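Local coordinates for metallo-beta-lactamase (Simiduia agarivorans, PDB 6MFI), which probably hydrolyses beta-lactam antibiotics as a class B3 metallo-beta-lactamase that carries two zinc ions in its active site, at residues V103-H108 with T129-P134; L236-L241 with Q277-I282; G47-V52 with A94-S99; A38-W43 with T251-A256; C205-Y210 with D243-L248. All blocks are in the same frame, centred on the assembly; numbering follows the deposited sequence.

Overall arrangement
Two mixed sheets packed face to face, with helices outside, carry a dinuclear zinc site on the loops at one edge. Contact 1 lies in one sheet and contact 5 at the end of the other, with centres 21 Å apart. Contact 3 ties the outermost strand 50-53 to helix 85-95 and reaches contact 5, V52 CG1 lying 3.8 Å from L208 CD2. Contact 4 holds the zinc ligand H253. It meets contact 5 where Y210 packs against T251 and P252, and contact 2 where Y278 CE1 is 3.6 Å from A256 O. Contact 2 packs on contact 5 too, through L241 and V209. The side chain of H108 (contact 1) is about 10 Å from a zinc ion.

Contact 1. Residues V103-H108 with T129-P134; sequences VKILLH and TLYASP
Strands 103-107 and 129-132 pair in parallel deep in the larger sheet, a beta-alpha-beta crossover whose connection contains helices 113-116 and 119-126. The ladder is the usual parallel one. T129 N donates to K104 O (3.2 Å), after which L106 straddles L130: L106 N bonds to T129 O (3.1 Å), and L106 O accepts from Y131 N (3.0 Å). Side chains then sort by face. On one, the side chains of I105 and Y131 cross obliquely, with I105 CG2 3.7 Å from Y131 CD1; strand 172-175 of the other sheet covers this pair. On the other, L130 CD1 swings back to L106 CB at 3.7 Å.

Past the last strand bond the chains diverge, and different groups take over. A water spans the gap, accepting from H108 N and donating to Y131 O (2.6 Å). Next, H108 NE2 receives S133 N at 3.3 Å, with the donor lying in the ring plane. The H108 CG is set between backbone N and carbonyl carbon (chi1 69°), which starts the imidazole toward 129-134. Because NE2 accepts, the arrangement is consistent with a neutral ring protonated on ND1, a histidine used as an extension of the sheet's hydrogen bonding.

Contact 2. Residues L236-L241 with Q277-I282; sequences LGLATL and QYATGI
L238 and A279 bury the most surface where helices 228-242 and 274-291 pack together, with L241 next. The short helical segments run nearly antiparallel, at 154°, and their axes approach to 8.9 Å. The small A279 side chain is consistent with this spacing: its methyl points to the facing helix and lies 3.7 Å from L238 O.

L238 extends from the other helix to the side of this methyl. Its CD2 touches I282 CG2 at 3.6 Å, the two side chains crossing at about a right angle, and it also reaches A279 CB at 4.1 Å. The branching of I282 divides its work: CG2, anti to the backbone N, faces L238, whereas CG1 lies over one face of the Y278 ring, offset toward its rim.

One turn along helix 228-242, L241 repeats the theme. CG is anti to the backbone N (chi1 170°), and beyond it CD2 lies 4.1 Å from A279 CB and 4.0 Å from Y278 CD2. The methyl arrives at the edge of the phenol, in its plane, and so leaves the ring faces to other neighbours. The far end of Y278 is held separately: OH bonds to the carbonyl of D212, in the loop whose L214 packs on L238, L241 and I282.

Apart from the A279 methyl lying against L238 O, the contacts are between apolar carbons, and no polar bond links the segments. The interface therefore rests on shape and burial, with the Y278 hydroxyl bonded outside it.

Contact 3. Residues G47-V52 with A94-S99; sequences GPPFRV and ARLGFS
P49 packs against R95 and L96 at the end of helix 85-95, and its pyrrolidine ring divides its atoms between the two. CD lies over one face of the R95 guanidinium, 3.5 Å from NE and offset toward the rim. P48 CA sits over the same face, while P48 CB is 3.9 Å from NH2. P49 crosses R95 at about a right angle, both prolines setting carbons over one face of the cation. P49 CG meets the root of the arginine, R95 CB, at 3.9 Å. CB turns to the leucine instead, with L96 CD1 at 4.0 Å as the two side chains slide past one another in opposite directions.

Several features set these groups in place. A bend at chi3 (63°) turns R95 NE back beside P49 CD; R95 also touches a crystal neighbour, which may influence its pose. L96 lies within the Schellman motif that closes the helix, in which G97 has a positive phi (93°) and G97 N bonds to A94 O (3.0 Å). On the proline side, G47 O accepts from N92 ND2 of the same helix, and P49 O accepts from T29 OG1.

Further out, helix 30-36 covers P48 through H32, W33 and S36. F50, whose CB points away from the 94-99 segment, meets W33 edge-to-face and packs on helix 259-265. F98 leads on to Y57 and H75. The contact consequently fastens the approach to strand 50-53, outermost in the larger sheet, to the C-terminal end of helix 85-95, which leads on to strand 103-107 of that sheet.

Contact 4. Residues A38-W43 with T251-A256; sequences ADWDAW and TPHPSA. With ZN (zinc ion), chain B.
W40 lies across S255 like a lid: S255 CB stands 3.5 Å from the centroid of the six-membered ring and only 18° off its normal, a CH-pi contact over the face. The same serine turns its hydroxyl to the backbone beside the indole. S255 OG accepts from W40 N at 2.9 Å and donates to D39 OD1, also at 2.9 Å, meeting the carboxylate on its anti side. Oxygen and methylene of one residue thus fix both the root and the ring of W40.

The tryptophan then reaches H253, with CZ3 3.8 Å from H253 CB and the side chains crossing at about a right angle. W43 comes to the imidazole from elsewhere: W43 NE1 lies near the plane of the H253 ring, at its edge, 3.6 Å from CE1. The two rings are tilted 48° to each other, neither stacked nor edge-to-face.

H253 NE2 binds a zinc ion at 2.1 Å, and D114, H115 and a water complete the ligands. Behind the imidazole, H253 O accepts from T251 OG1 (2.6 Å) and A256 N, which approach from opposite faces of the carbonyl plane.

The bonds to its carbonyl hold the backbone of H253, while the indoles pack beside its side chain, in poses that crystal neighbours touching W40, W43 and H253 may partly shape. The serine-aspartate pair anchors 38-43 at the active-site border.

Contact 5. Residues C205-Y210 with D243-L248; sequences CTTLVY and DLECDL
The D247 carboxylate and the T207 carbonyl organise this contact. D247 OD2 is met on its anti side, 22° out of the carboxylate plane, by T207 N at 3.0 Å. A water also donates to OD2 (2.7 Å) and to C205 O, bridging the two segments. The T207 carbonyl takes two donors: D247 N in its plane at 2.8 Å and L248 N, tilted 25° from it, at 3.1 Å. A side chain and two successive amides of 243-248 therefore grip T207 by both its N-H and its C=O.

Strands 206-210 and 248-250 are parallel neighbours at one end of the smaller sheet, joined by a beta-alpha-beta crossover through helix 228-242. The doubled amides, with D247 leaving extended geometry, resemble a beta bulge at the entry to the end strand. L248 N to T207 O and V209 N to L248 O (2.9 Å) together form the parallel L208-L248 bridge.

L208 and L248 lie side by side, pointing the same way, with CG of the former 3.8 Å from CB of the latter; V52 packs on both. V209 instead turns CG2 to C246 CB (3.8 Å), whose sulfur is tied to C275 of helix 274-291 by a disulfide.

Contact 1. Residues V103-H108 with T129-P134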
# COMPACT_ATOMS: atom_id res chain seq x y z
N VAL A 103 7.12 -4.62 -15.75
CA VAL A 103 6.60 -4.90 -14.42
C VAL A 103 6.36 -6.41 -14.33
O VAL A 103 5.45 -6.94 -14.97
CB VAL A 103 5.31 -4.12 -14.14
CG1 VAL A 103 4.81 -4.41 -12.74
CG2 VAL A 103 5.55 -2.63 -14.33
N LYS A 104 7.18 -7.09 -13.54
CA LYS A 104 7.13 -8.55 -13.45
C LYS A 104 6.40 -9.06 -12.22
O LYS A 104 5.97 -10.22 -12.22
CB LYS A 104 8.54 -9.13 -13.47
CG LYS A 104 9.42 -8.63 -14.60
CD LYS A 104 8.80 -8.94 -15.96
CE LYS A 104 9.69 -8.45 -17.09
NZ LYS A 104 9.08 -8.69 -18.43
N ILE A 105 6.24 -8.24 -11.18
CA ILE A 105 5.65 -8.68 -9.93
C ILE A 105 4.66 -7.61 -9.45
O ILE A 105 4.98 -6.42 -9.45
CB ILE A 105 6.72 -8.94 -8.85
CG1 ILE A 105 7.59 -10.14 -9.25
CG2 ILE A 105 6.08 -9.18 -7.49
CD1 ILE A 105 8.67 -10.47 -8.25
N LEU A 106 3.47 -8.05 -9.05
CA LEU A 106 2.46 -7.18 -8.47
C LEU A 106 2.25 -7.54 -7.01
O LEU A 106 2.04 -8.71 -6.68
CB LEU A 106 1.14 -7.29 -9.24
CG LEU A 106 1.09 -6.75 -10.66
CD1 LEU A 106 -0.21 -7.14 -11.33
CD2 LEU A 106 1.26 -5.24 -10.67
N LEU A 107 2.31 -6.54 -6.14
CA LEU A 107 2.06 -6.70 -4.72
C LEU A 107 0.89 -5.83 -4.30
O LEU A 107 0.37 -5.02 -5.08
CB LEU A 107 3.31 -6.36 -3.89
CG LEU A 107 4.60 -7.09 -4.27
CD1 LEU A 107 5.75 -6.62 -3.39
CD2 LEU A 107 4.41 -8.59 -4.17
N HIS A 108 0.46 -5.99 -3.05
CA HIS A 108 -0.71 -5.28 -2.55
C HIS A 108 -0.48 -4.87 -1.10
O HIS A 108 0.30 -5.48 -0.37
CB HIS A 108 -1.97 -6.15 -2.64
CG HIS A 108 -1.97 -7.31 -1.69
ND1 HIS A 108 -2.24 -7.18 -0.34
CD2 HIS A 108 -1.74 -8.63 -1.89
CE1 HIS A 108 -2.17 -8.36 0.24
NE2 HIS A 108 -1.87 -9.26 -0.68
N THR A 129 3.10 -11.51 -12.51
CA THR A 129 2.53 -12.47 -11.58
C THR A 129 2.17 -11.75 -10.29
O THR A 129 2.98 -10.99 -9.75
CB THR A 129 3.50 -13.62 -11.30
OG1 THR A 129 3.53 -13.89 -9.89
CG2 THR A 129 4.90 -13.28 -11.78
N LEU A 130 0.96 -11.98 -9.81
CA LEU A 130 0.43 -11.28 -8.65
C LEU A 130 0.61 -12.14 -7.40
O LEU A 130 0.11 -13.26 -7.34
CB LEU A 130 -1.05 -10.94 -8.86
CG LEU A 130 -1.86 -10.44 -7.66
CD1 LEU A 130 -1.27 -9.16 -7.10
CD2 LEU A 130 -3.30 -10.23 -8.09
N TYR A 131 1.34 -11.60 -6.42
CA TYR A 131 1.55 -12.26 -5.14
C TYR A 131 0.63 -11.65 -4.10
O TYR A 131 0.47 -10.42 -4.04
CB TYR A 131 3.00 -12.14 -4.69
CG TYR A 131 3.99 -12.92 -5.54
CD1 TYR A 131 4.49 -12.39 -6.72
CD2 TYR A 131 4.42 -14.19 -5.16
CE1 TYR A 131 5.39 -13.09 -7.50
CE2 TYR A 131 5.32 -14.90 -5.93
CZ TYR A 131 5.80 -14.35 -7.10
OH TYR A 131 6.70 -15.05 -7.87
N ALA A 132 0.02 -12.50 -3.28
CA ALA A 132 -0.95 -12.03 -2.30
C ALA A 132 -0.96 -12.95 -1.09
O ALA A 132 -0.71 -14.15 -1.21
CB ALA A 132 -2.36 -11.93 -2.90
N SER A 133 -1.28 -12.38 0.07
CA SER A 133 -1.48 -13.17 1.27
C SER A 133 -2.70 -14.07 1.08
O SER A 133 -3.56 -13.80 0.24
CB SER A 133 -1.67 -12.26 2.48
OG SER A 133 -2.80 -11.43 2.32
N PRO A 134 -2.78 -15.17 1.85
CA PRO A 134 -3.92 -16.09 1.68
C PRO A 134 -5.29 -15.43 1.80
O PRO A 134 -6.17 -15.72 0.99
CB PRO A 134 -3.69 -17.12 2.79
CG PRO A 134 -2.21 -17.13 2.97
CD PRO A 134 -1.77 -15.71 2.76
O HOH W 1 1.28 -8.85 -2.07

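Contact 2. Residues L236-L241 with Q277-I282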
# COMPACT_ATOMS: atom_id res chain seq x y z
N LEU A 236 -0.26 -7.82 17.13
CA LEU A 236 1.02 -8.44 16.80
C LEU A 236 1.67 -7.76 15.60
O LEU A 236 2.90 -7.57 15.58
CB LEU A 236 0.82 -9.93 16.52
CG LEU A 236 1.98 -10.86 16.90
CD1 LEU A 236 2.29 -10.75 18.38
CD2 LEU A 236 1.65 -12.30 16.53
N GLY A 237 0.88 -7.38 14.60
CA GLY A 237 1.44 -6.69 13.45
C GLY A 237 1.80 -5.25 13.76
O GLY A 237 2.78 -4.72 13.23
N LEU A 238 1.01 -4.59 14.61
CA LEU A 238 1.31 -3.22 15.01
C LEU A 238 2.62 -3.14 15.79
O LEU A 238 3.46 -2.28 15.53
CB LEU A 238 0.16 -2.64 15.83
CG LEU A 238 -0.97 -2.00 15.03
CD1 LEU A 238 -2.11 -1.58 15.94
CD2 LEU A 238 -0.44 -0.81 14.25
N ALA A 239 2.80 -4.05 16.75
CA ALA A 239 4.06 -4.09 17.49
C ALA A 239 5.22 -4.48 16.59
O ALA A 239 6.37 -4.10 16.86
CB ALA A 239 3.94 -5.07 18.67
N THR A 240 4.95 -5.22 15.52
CA THR A 240 6.00 -5.57 14.57
C THR A 240 6.36 -4.39 13.67
O THR A 240 7.54 -4.14 13.41
CB THR A 240 5.57 -6.77 13.72
OG1 THR A 240 5.13 -7.83 14.57
CG2 THR A 240 6.72 -7.26 12.86
N LEU A 241 5.35 -3.64 13.21
CA LEU A 241 5.61 -2.51 12.33
C LEU A 241 6.39 -1.41 13.05
O LEU A 241 7.25 -0.76 12.45
CB LEU A 241 4.29 -1.95 11.78
CG LEU A 241 4.39 -0.62 11.04
CD1 LEU A 241 5.11 -0.79 9.71
CD2 LEU A 241 3.02 0.00 10.84
N GLN A 277 6.23 6.12 15.04
CA GLN A 277 5.19 7.11 15.29
C GLN A 277 3.88 6.70 14.64
O GLN A 277 2.80 6.92 15.22
CB GLN A 277 5.64 8.48 14.79
CG GLN A 277 4.63 9.59 15.01
CD GLN A 277 4.53 10.00 16.47
OE1 GLN A 277 5.52 10.00 17.20
NE2 GLN A 277 3.32 10.35 16.90
N TYR A 278 3.94 6.11 13.45
CA TYR A 278 2.72 5.74 12.74
C TYR A 278 1.99 4.61 13.46
O TYR A 278 0.76 4.66 13.63
CB TYR A 278 3.05 5.34 11.30
CG TYR A 278 1.84 4.96 10.48
CD1 TYR A 278 1.01 5.94 9.94
CD2 TYR A 278 1.52 3.63 10.24
CE1 TYR A 278 -0.10 5.60 9.18
CE2 TYR A 278 0.41 3.28 9.49
CZ TYR A 278 -0.39 4.27 8.96
OH TYR A 278 -1.49 3.93 8.21
N ALA A 279 2.72 3.58 13.88
CA ALA A 279 2.09 2.45 14.56
C ALA A 279 1.52 2.87 15.91
O ALA A 279 0.46 2.37 16.32
CB ALA A 279 3.08 1.31 14.72
N THR A 280 2.20 3.77 16.62
CA THR A 280 1.68 4.27 17.88
C THR A 280 0.41 5.08 17.66
O THR A 280 -0.51 5.04 18.49
CB THR A 280 2.74 5.11 18.60
OG1 THR A 280 3.97 4.37 18.67
CG2 THR A 280 2.28 5.45 20.01
N GLY A 281 0.34 5.82 16.56
CA GLY A 281 -0.89 6.54 16.24
C GLY A 281 -2.04 5.61 15.91
O GLY A 281 -3.19 5.89 16.24
N ILE A 282 -1.74 4.48 15.26
CA ILE A 282 -2.78 3.49 14.99
C ILE A 282 -3.25 2.84 16.28
O ILE A 282 -4.45 2.62 16.48
CB ILE A 282 -2.26 2.44 13.98
CG1 ILE A 282 -1.89 3.11 12.66
CG2 ILE A 282 -3.31 1.36 13.76
CD1 ILE A 282 -3.06 3.69 11.91

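Contact 3. Residues G47-V52 with A94-S99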
# COMPACT_ATOMS: atom_id res chain seq x y z
N GLY A 47 -3.10 12.21 -11.06
CA GLY A 47 -1.98 12.88 -10.45
C GLY A 47 -0.68 12.53 -11.14
O GLY A 47 -0.57 11.50 -11.82
N PRO A 48 0.33 13.38 -10.99
CA PRO A 48 1.61 13.14 -11.65
C PRO A 48 2.45 12.15 -10.87
O PRO A 48 2.29 12.01 -9.65
CB PRO A 48 2.26 14.53 -11.66
CG PRO A 48 1.73 15.18 -10.43
CD PRO A 48 0.33 14.65 -10.23
N PRO A 49 3.35 11.42 -11.54
CA PRO A 49 4.29 10.56 -10.83
C PRO A 49 5.56 11.30 -10.45
O PRO A 49 5.99 12.24 -11.12
CB PRO A 49 4.58 9.46 -11.86
CG PRO A 49 4.50 10.19 -13.17
CD PRO A 49 3.47 11.29 -13.00
N PHE A 50 6.17 10.86 -9.36
CA PHE A 50 7.41 11.47 -8.90
C PHE A 50 8.31 10.41 -8.29
O PHE A 50 7.85 9.33 -7.90
CB PHE A 50 7.15 12.61 -7.91
CG PHE A 50 6.43 12.18 -6.66
CD1 PHE A 50 7.13 11.80 -5.53
CD2 PHE A 50 5.05 12.18 -6.61
CE1 PHE A 50 6.47 11.41 -4.38
CE2 PHE A 50 4.38 11.80 -5.46
CZ PHE A 50 5.10 11.41 -4.35
N ARG A 51 9.59 10.74 -8.20
CA ARG A 51 10.58 9.83 -7.63
C ARG A 51 10.61 9.98 -6.12
O ARG A 51 10.74 11.09 -5.59
CB ARG A 51 11.96 10.12 -8.22
CG ARG A 51 13.12 9.66 -7.35
CD ARG A 51 14.45 10.06 -7.97
NE ARG A 51 14.67 9.40 -9.25
CZ ARG A 51 15.61 8.48 -9.47
NH1 ARG A 51 16.41 8.11 -8.48
NH2 ARG A 51 15.74 7.93 -10.66
N VAL A 52 10.48 8.85 -5.41
CA VAL A 52 10.59 8.87 -3.96
C VAL A 52 12.05 8.87 -3.53
O VAL A 52 12.53 9.81 -2.88
CB VAL A 52 9.83 7.68 -3.35
CG1 VAL A 52 10.00 7.65 -1.84
CG2 VAL A 52 8.35 7.74 -3.72
N ALA A 94 4.23 5.14 -17.73
CA ALA A 94 4.71 5.56 -19.04
C ALA A 94 5.30 6.96 -19.00
O ALA A 94 6.24 7.25 -19.75
CB ALA A 94 3.57 5.49 -20.06
N ARG A 95 4.78 7.84 -18.14
CA ARG A 95 5.33 9.19 -18.03
C ARG A 95 6.78 9.15 -17.56
O ARG A 95 7.61 9.95 -18.02
CB ARG A 95 4.48 10.02 -17.07
CG ARG A 95 3.10 10.36 -17.60
CD ARG A 95 2.29 11.16 -16.59
NE ARG A 95 2.90 12.45 -16.29
CZ ARG A 95 2.24 13.48 -15.77
NH1 ARG A 95 0.95 13.37 -15.48
NH2 ARG A 95 2.87 14.62 -15.53
N LEU A 96 7.10 8.24 -16.65
CA LEU A 96 8.47 8.09 -16.18
C LEU A 96 9.37 7.42 -17.21
O LEU A 96 10.60 7.44 -17.05
CB LEU A 96 8.50 7.29 -14.88
CG LEU A 96 7.91 7.96 -13.64
CD1 LEU A 96 7.60 6.93 -12.57
CD2 LEU A 96 8.85 9.03 -13.11
N GLY A 97 8.80 6.83 -18.26
CA GLY A 97 9.58 6.17 -19.29
C GLY A 97 9.78 4.69 -19.09
O GLY A 97 10.61 4.09 -19.79
N PHE A 98 9.06 4.07 -18.16
CA PHE A 98 9.20 2.65 -17.87
C PHE A 98 8.16 1.84 -18.64
O PHE A 98 7.03 2.29 -18.85
CB PHE A 98 9.07 2.38 -16.37
CG PHE A 98 10.15 3.03 -15.55
CD1 PHE A 98 11.47 2.62 -15.68
CD2 PHE A 98 9.85 4.04 -14.65
CE1 PHE A 98 12.47 3.21 -14.93
CE2 PHE A 98 10.85 4.63 -13.90
CZ PHE A 98 12.16 4.22 -14.03
N SER A 99 8.55 0.64 -19.05
CA SER A 99 7.67 -0.24 -19.80
C SER A 99 6.77 -1.01 -18.85
O SER A 99 7.23 -1.54 -17.83
CB SER A 99 8.49 -1.21 -20.65
OG SER A 99 7.68 -2.26 -21.15

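Contact 4. Residues A38-W43 with T251-A256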
# COMPACT_ATOMS: atom_id res chain seq x y z
N ALA A 38 -4.08 17.34 -3.50
CA ALA A 38 -4.39 17.90 -2.19
C ALA A 38 -4.41 16.79 -1.15
O ALA A 38 -4.25 15.60 -1.45
CB ALA A 38 -5.72 18.64 -2.23
N ASP A 39 -4.61 17.19 0.11
CA ASP A 39 -4.70 16.23 1.20
C ASP A 39 -6.04 15.51 1.15
O ASP A 39 -7.09 16.15 1.01
CB ASP A 39 -4.52 16.93 2.54
CG ASP A 39 -3.07 17.02 2.96
OD1 ASP A 39 -2.33 16.03 2.77
OD2 ASP A 39 -2.66 18.08 3.48
N TRP A 40 -6.01 14.18 1.28
CA TRP A 40 -7.20 13.34 1.24
C TRP A 40 -8.00 13.59 -0.04
O TRP A 40 -9.21 13.82 -0.01
CB TRP A 40 -8.07 13.57 2.48
CG TRP A 40 -7.37 13.25 3.77
CD1 TRP A 40 -7.03 14.13 4.76
CD2 TRP A 40 -6.94 11.96 4.22
NE1 TRP A 40 -6.41 13.47 5.79
CE2 TRP A 40 -6.34 12.13 5.48
CE3 TRP A 40 -7.00 10.67 3.67
CZ2 TRP A 40 -5.81 11.07 6.20
CZ3 TRP A 40 -6.47 9.62 4.39
CH2 TRP A 40 -5.88 9.83 5.64
N ASP A 41 -7.30 13.55 -1.17
CA ASP A 41 -7.92 13.82 -2.45
C ASP A 41 -8.79 12.65 -2.89
O ASP A 41 -8.83 11.59 -2.26
CB ASP A 41 -6.85 14.12 -3.50
CG ASP A 41 -7.18 15.33 -4.35
OD1 ASP A 41 -8.39 15.59 -4.57
OD2 ASP A 41 -6.24 16.02 -4.80
N ALA A 42 -9.51 12.85 -4.00
CA ALA A 42 -10.35 11.80 -4.55
C ALA A 42 -9.50 10.61 -4.97
O ALA A 42 -8.35 10.76 -5.41
CB ALA A 42 -11.15 12.32 -5.73
N TRP A 43 -10.07 9.41 -4.83
CA TRP A 43 -9.32 8.19 -5.11
C TRP A 43 -8.92 8.10 -6.57
O TRP A 43 -7.82 7.64 -6.90
CB TRP A 43 -10.14 6.97 -4.70
CG TRP A 43 -10.32 6.81 -3.22
CD1 TRP A 43 -9.63 7.45 -2.24
CD2 TRP A 43 -11.26 5.95 -2.56
NE1 TRP A 43 -10.08 7.05 -1.00
CE2 TRP A 43 -11.08 6.13 -1.18
CE3 TRP A 43 -12.24 5.06 -3.01
CZ2 TRP A 43 -11.84 5.44 -0.23
CZ3 TRP A 43 -12.99 4.38 -2.07
CH2 TRP A 43 -12.79 4.57 -0.70
N THR A 251 2.37 5.28 2.55
CA THR A 251 1.06 4.76 2.91
C THR A 251 0.16 4.69 1.68
O THR A 251 0.24 5.54 0.79
CB THR A 251 0.39 5.63 3.98
OG1 THR A 251 0.42 7.00 3.57
CG2 THR A 251 1.11 5.48 5.31
N PRO A 252 -0.72 3.67 1.61
CA PRO A 252 -1.64 3.58 0.47
C PRO A 252 -2.53 4.81 0.33
O PRO A 252 -2.86 5.21 -0.80
CB PRO A 252 -2.45 2.32 0.77
CG PRO A 252 -1.57 1.52 1.67
CD PRO A 252 -0.84 2.51 2.51
N HIS A 253 -2.95 5.40 1.44
CA HIS A 253 -3.52 6.73 1.42
C HIS A 253 -2.41 7.71 1.77
O HIS A 253 -1.95 7.71 2.92
CB HIS A 253 -4.68 6.85 2.42
CG HIS A 253 -5.84 5.96 2.10
ND1 HIS A 253 -6.82 6.31 1.19
CD2 HIS A 253 -6.18 4.74 2.56
CE1 HIS A 253 -7.71 5.34 1.11
NE2 HIS A 253 -7.34 4.37 1.94
N PRO A 254 -1.94 8.53 0.83
CA PRO A 254 -0.75 9.35 1.09
C PRO A 254 -0.87 10.26 2.30
O PRO A 254 0.12 10.47 3.01
CB PRO A 254 -0.59 10.16 -0.20
CG PRO A 254 -1.25 9.32 -1.25
CD PRO A 254 -2.42 8.68 -0.56
N SER A 255 -2.06 10.79 2.58
CA SER A 255 -2.23 11.68 3.72
C SER A 255 -2.18 10.95 5.05
O SER A 255 -2.12 11.61 6.10
CB SER A 255 -3.54 12.45 3.60
OG SER A 255 -3.51 13.35 2.50
N ALA A 256 -2.20 9.61 5.05
CA ALA A 256 -2.07 8.87 6.30
C ALA A 256 -0.71 9.08 6.95
O ALA A 256 -0.60 9.05 8.18
CB ALA A 256 -2.33 7.38 6.06
ZN ZN B . -8.18 2.52 1.42
O HOH W 2 -9.63 1.40 2.19

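Contact 5. Residues C205-Y210 with D243-L248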
# COMPACT_ATOMS: atom_id res chain seq x y z
N CYS A 205 22.37 3.37 2.60
CA CYS A 205 21.13 3.49 1.84
C CYS A 205 19.97 3.90 2.73
O CYS A 205 20.16 4.30 3.88
CB CYS A 205 20.80 2.17 1.14
SG CYS A 205 22.07 1.58 -0.01
N THR A 206 18.75 3.80 2.20
CA THR A 206 17.54 4.16 2.91
C THR A 206 16.58 2.98 2.91
O THR A 206 16.40 2.31 1.89
CB THR A 206 16.86 5.38 2.27
OG1 THR A 206 17.77 6.49 2.27
CG2 THR A 206 15.61 5.77 3.05
N THR A 207 15.98 2.71 4.07
CA THR A 207 15.02 1.62 4.23
C THR A 207 13.61 2.21 4.16
O THR A 207 13.22 2.99 5.04
CB THR A 207 15.24 0.87 5.54
OG1 THR A 207 16.58 0.37 5.59
CG2 THR A 207 14.27 -0.29 5.64
N LEU A 208 12.87 1.85 3.12
CA LEU A 208 11.50 2.32 2.93
C LEU A 208 10.52 1.25 3.39
O LEU A 208 10.76 0.06 3.21
CB LEU A 208 11.25 2.67 1.46
CG LEU A 208 11.80 3.98 0.91
CD1 LEU A 208 13.32 3.92 0.72
CD2 LEU A 208 11.12 4.34 -0.41
N VAL A 209 9.42 1.70 3.98
CA VAL A 209 8.37 0.80 4.46
C VAL A 209 7.04 1.29 3.93
O VAL A 209 6.67 2.46 4.14
CB VAL A 209 8.34 0.71 6.00
CG1 VAL A 209 7.08 -0.02 6.46
CG2 VAL A 209 9.58 0.00 6.51
N TYR A 210 6.31 0.41 3.23
CA TYR A 210 4.98 0.71 2.72
C TYR A 210 3.97 0.14 3.70
O TYR A 210 3.42 -0.95 3.52
CB TYR A 210 4.81 0.14 1.31
CG TYR A 210 3.57 0.60 0.59
CD1 TYR A 210 3.27 1.95 0.45
CD2 TYR A 210 2.69 -0.32 0.03
CE1 TYR A 210 2.13 2.36 -0.22
CE2 TYR A 210 1.56 0.08 -0.65
CZ TYR A 210 1.28 1.43 -0.77
OH TYR A 210 0.15 1.83 -1.44
N ASP A 243 8.65 -1.63 15.29
CA ASP A 243 10.04 -1.98 15.55
C ASP A 243 10.82 -2.32 14.29
O ASP A 243 11.98 -2.73 14.38
CB ASP A 243 10.11 -3.16 16.53
CG ASP A 243 11.25 -3.03 17.51
OD1 ASP A 243 11.74 -1.90 17.72
OD2 ASP A 243 11.67 -4.06 18.08
N LEU A 244 10.22 -2.15 13.11
CA LEU A 244 10.92 -2.44 11.87
C LEU A 244 11.97 -1.37 11.59
O LEU A 244 11.81 -0.20 11.94
CB LEU A 244 9.93 -2.50 10.70
CG LEU A 244 8.98 -3.69 10.62
CD1 LEU A 244 8.06 -3.56 9.41
CD2 LEU A 244 9.75 -5.00 10.57
N GLU A 245 13.06 -1.80 10.96
CA GLU A 245 14.00 -0.84 10.39
C GLU A 245 13.28 -0.01 9.34
O GLU A 245 12.71 -0.56 8.39
CB GLU A 245 15.20 -1.57 9.78
CG GLU A 245 16.41 -0.68 9.54
CD GLU A 245 17.01 -0.15 10.83
OE1 GLU A 245 16.90 -0.84 11.87
OE2 GLU A 245 17.59 0.96 10.81
N CYS A 246 13.27 1.30 9.53
CA CYS A 246 12.32 2.14 8.80
C CYS A 246 12.83 3.58 8.81
O CYS A 246 12.75 4.26 9.84
CB CYS A 246 10.95 2.03 9.44
SG CYS A 246 9.68 3.15 8.85
N ASP A 247 13.34 4.04 7.67
CA ASP A 247 13.79 5.41 7.52
C ASP A 247 12.80 6.29 6.77
O ASP A 247 12.69 7.48 7.06
CB ASP A 247 15.14 5.46 6.79
CG ASP A 247 16.19 4.59 7.46
OD1 ASP A 247 16.33 4.66 8.70
OD2 ASP A 247 16.88 3.84 6.74
N LEU A 248 12.07 5.72 5.81
CA LEU A 248 11.10 6.45 5.01
C LEU A 248 9.78 5.69 5.03
O LEU A 248 9.77 4.47 4.84
CB LEU A 248 11.60 6.64 3.57
CG LEU A 248 10.98 7.74 2.71
CD1 LEU A 248 11.97 8.19 1.65
CD2 LEU A 248 9.69 7.27 2.05
O HOH W 3 19.38 4.72 6.66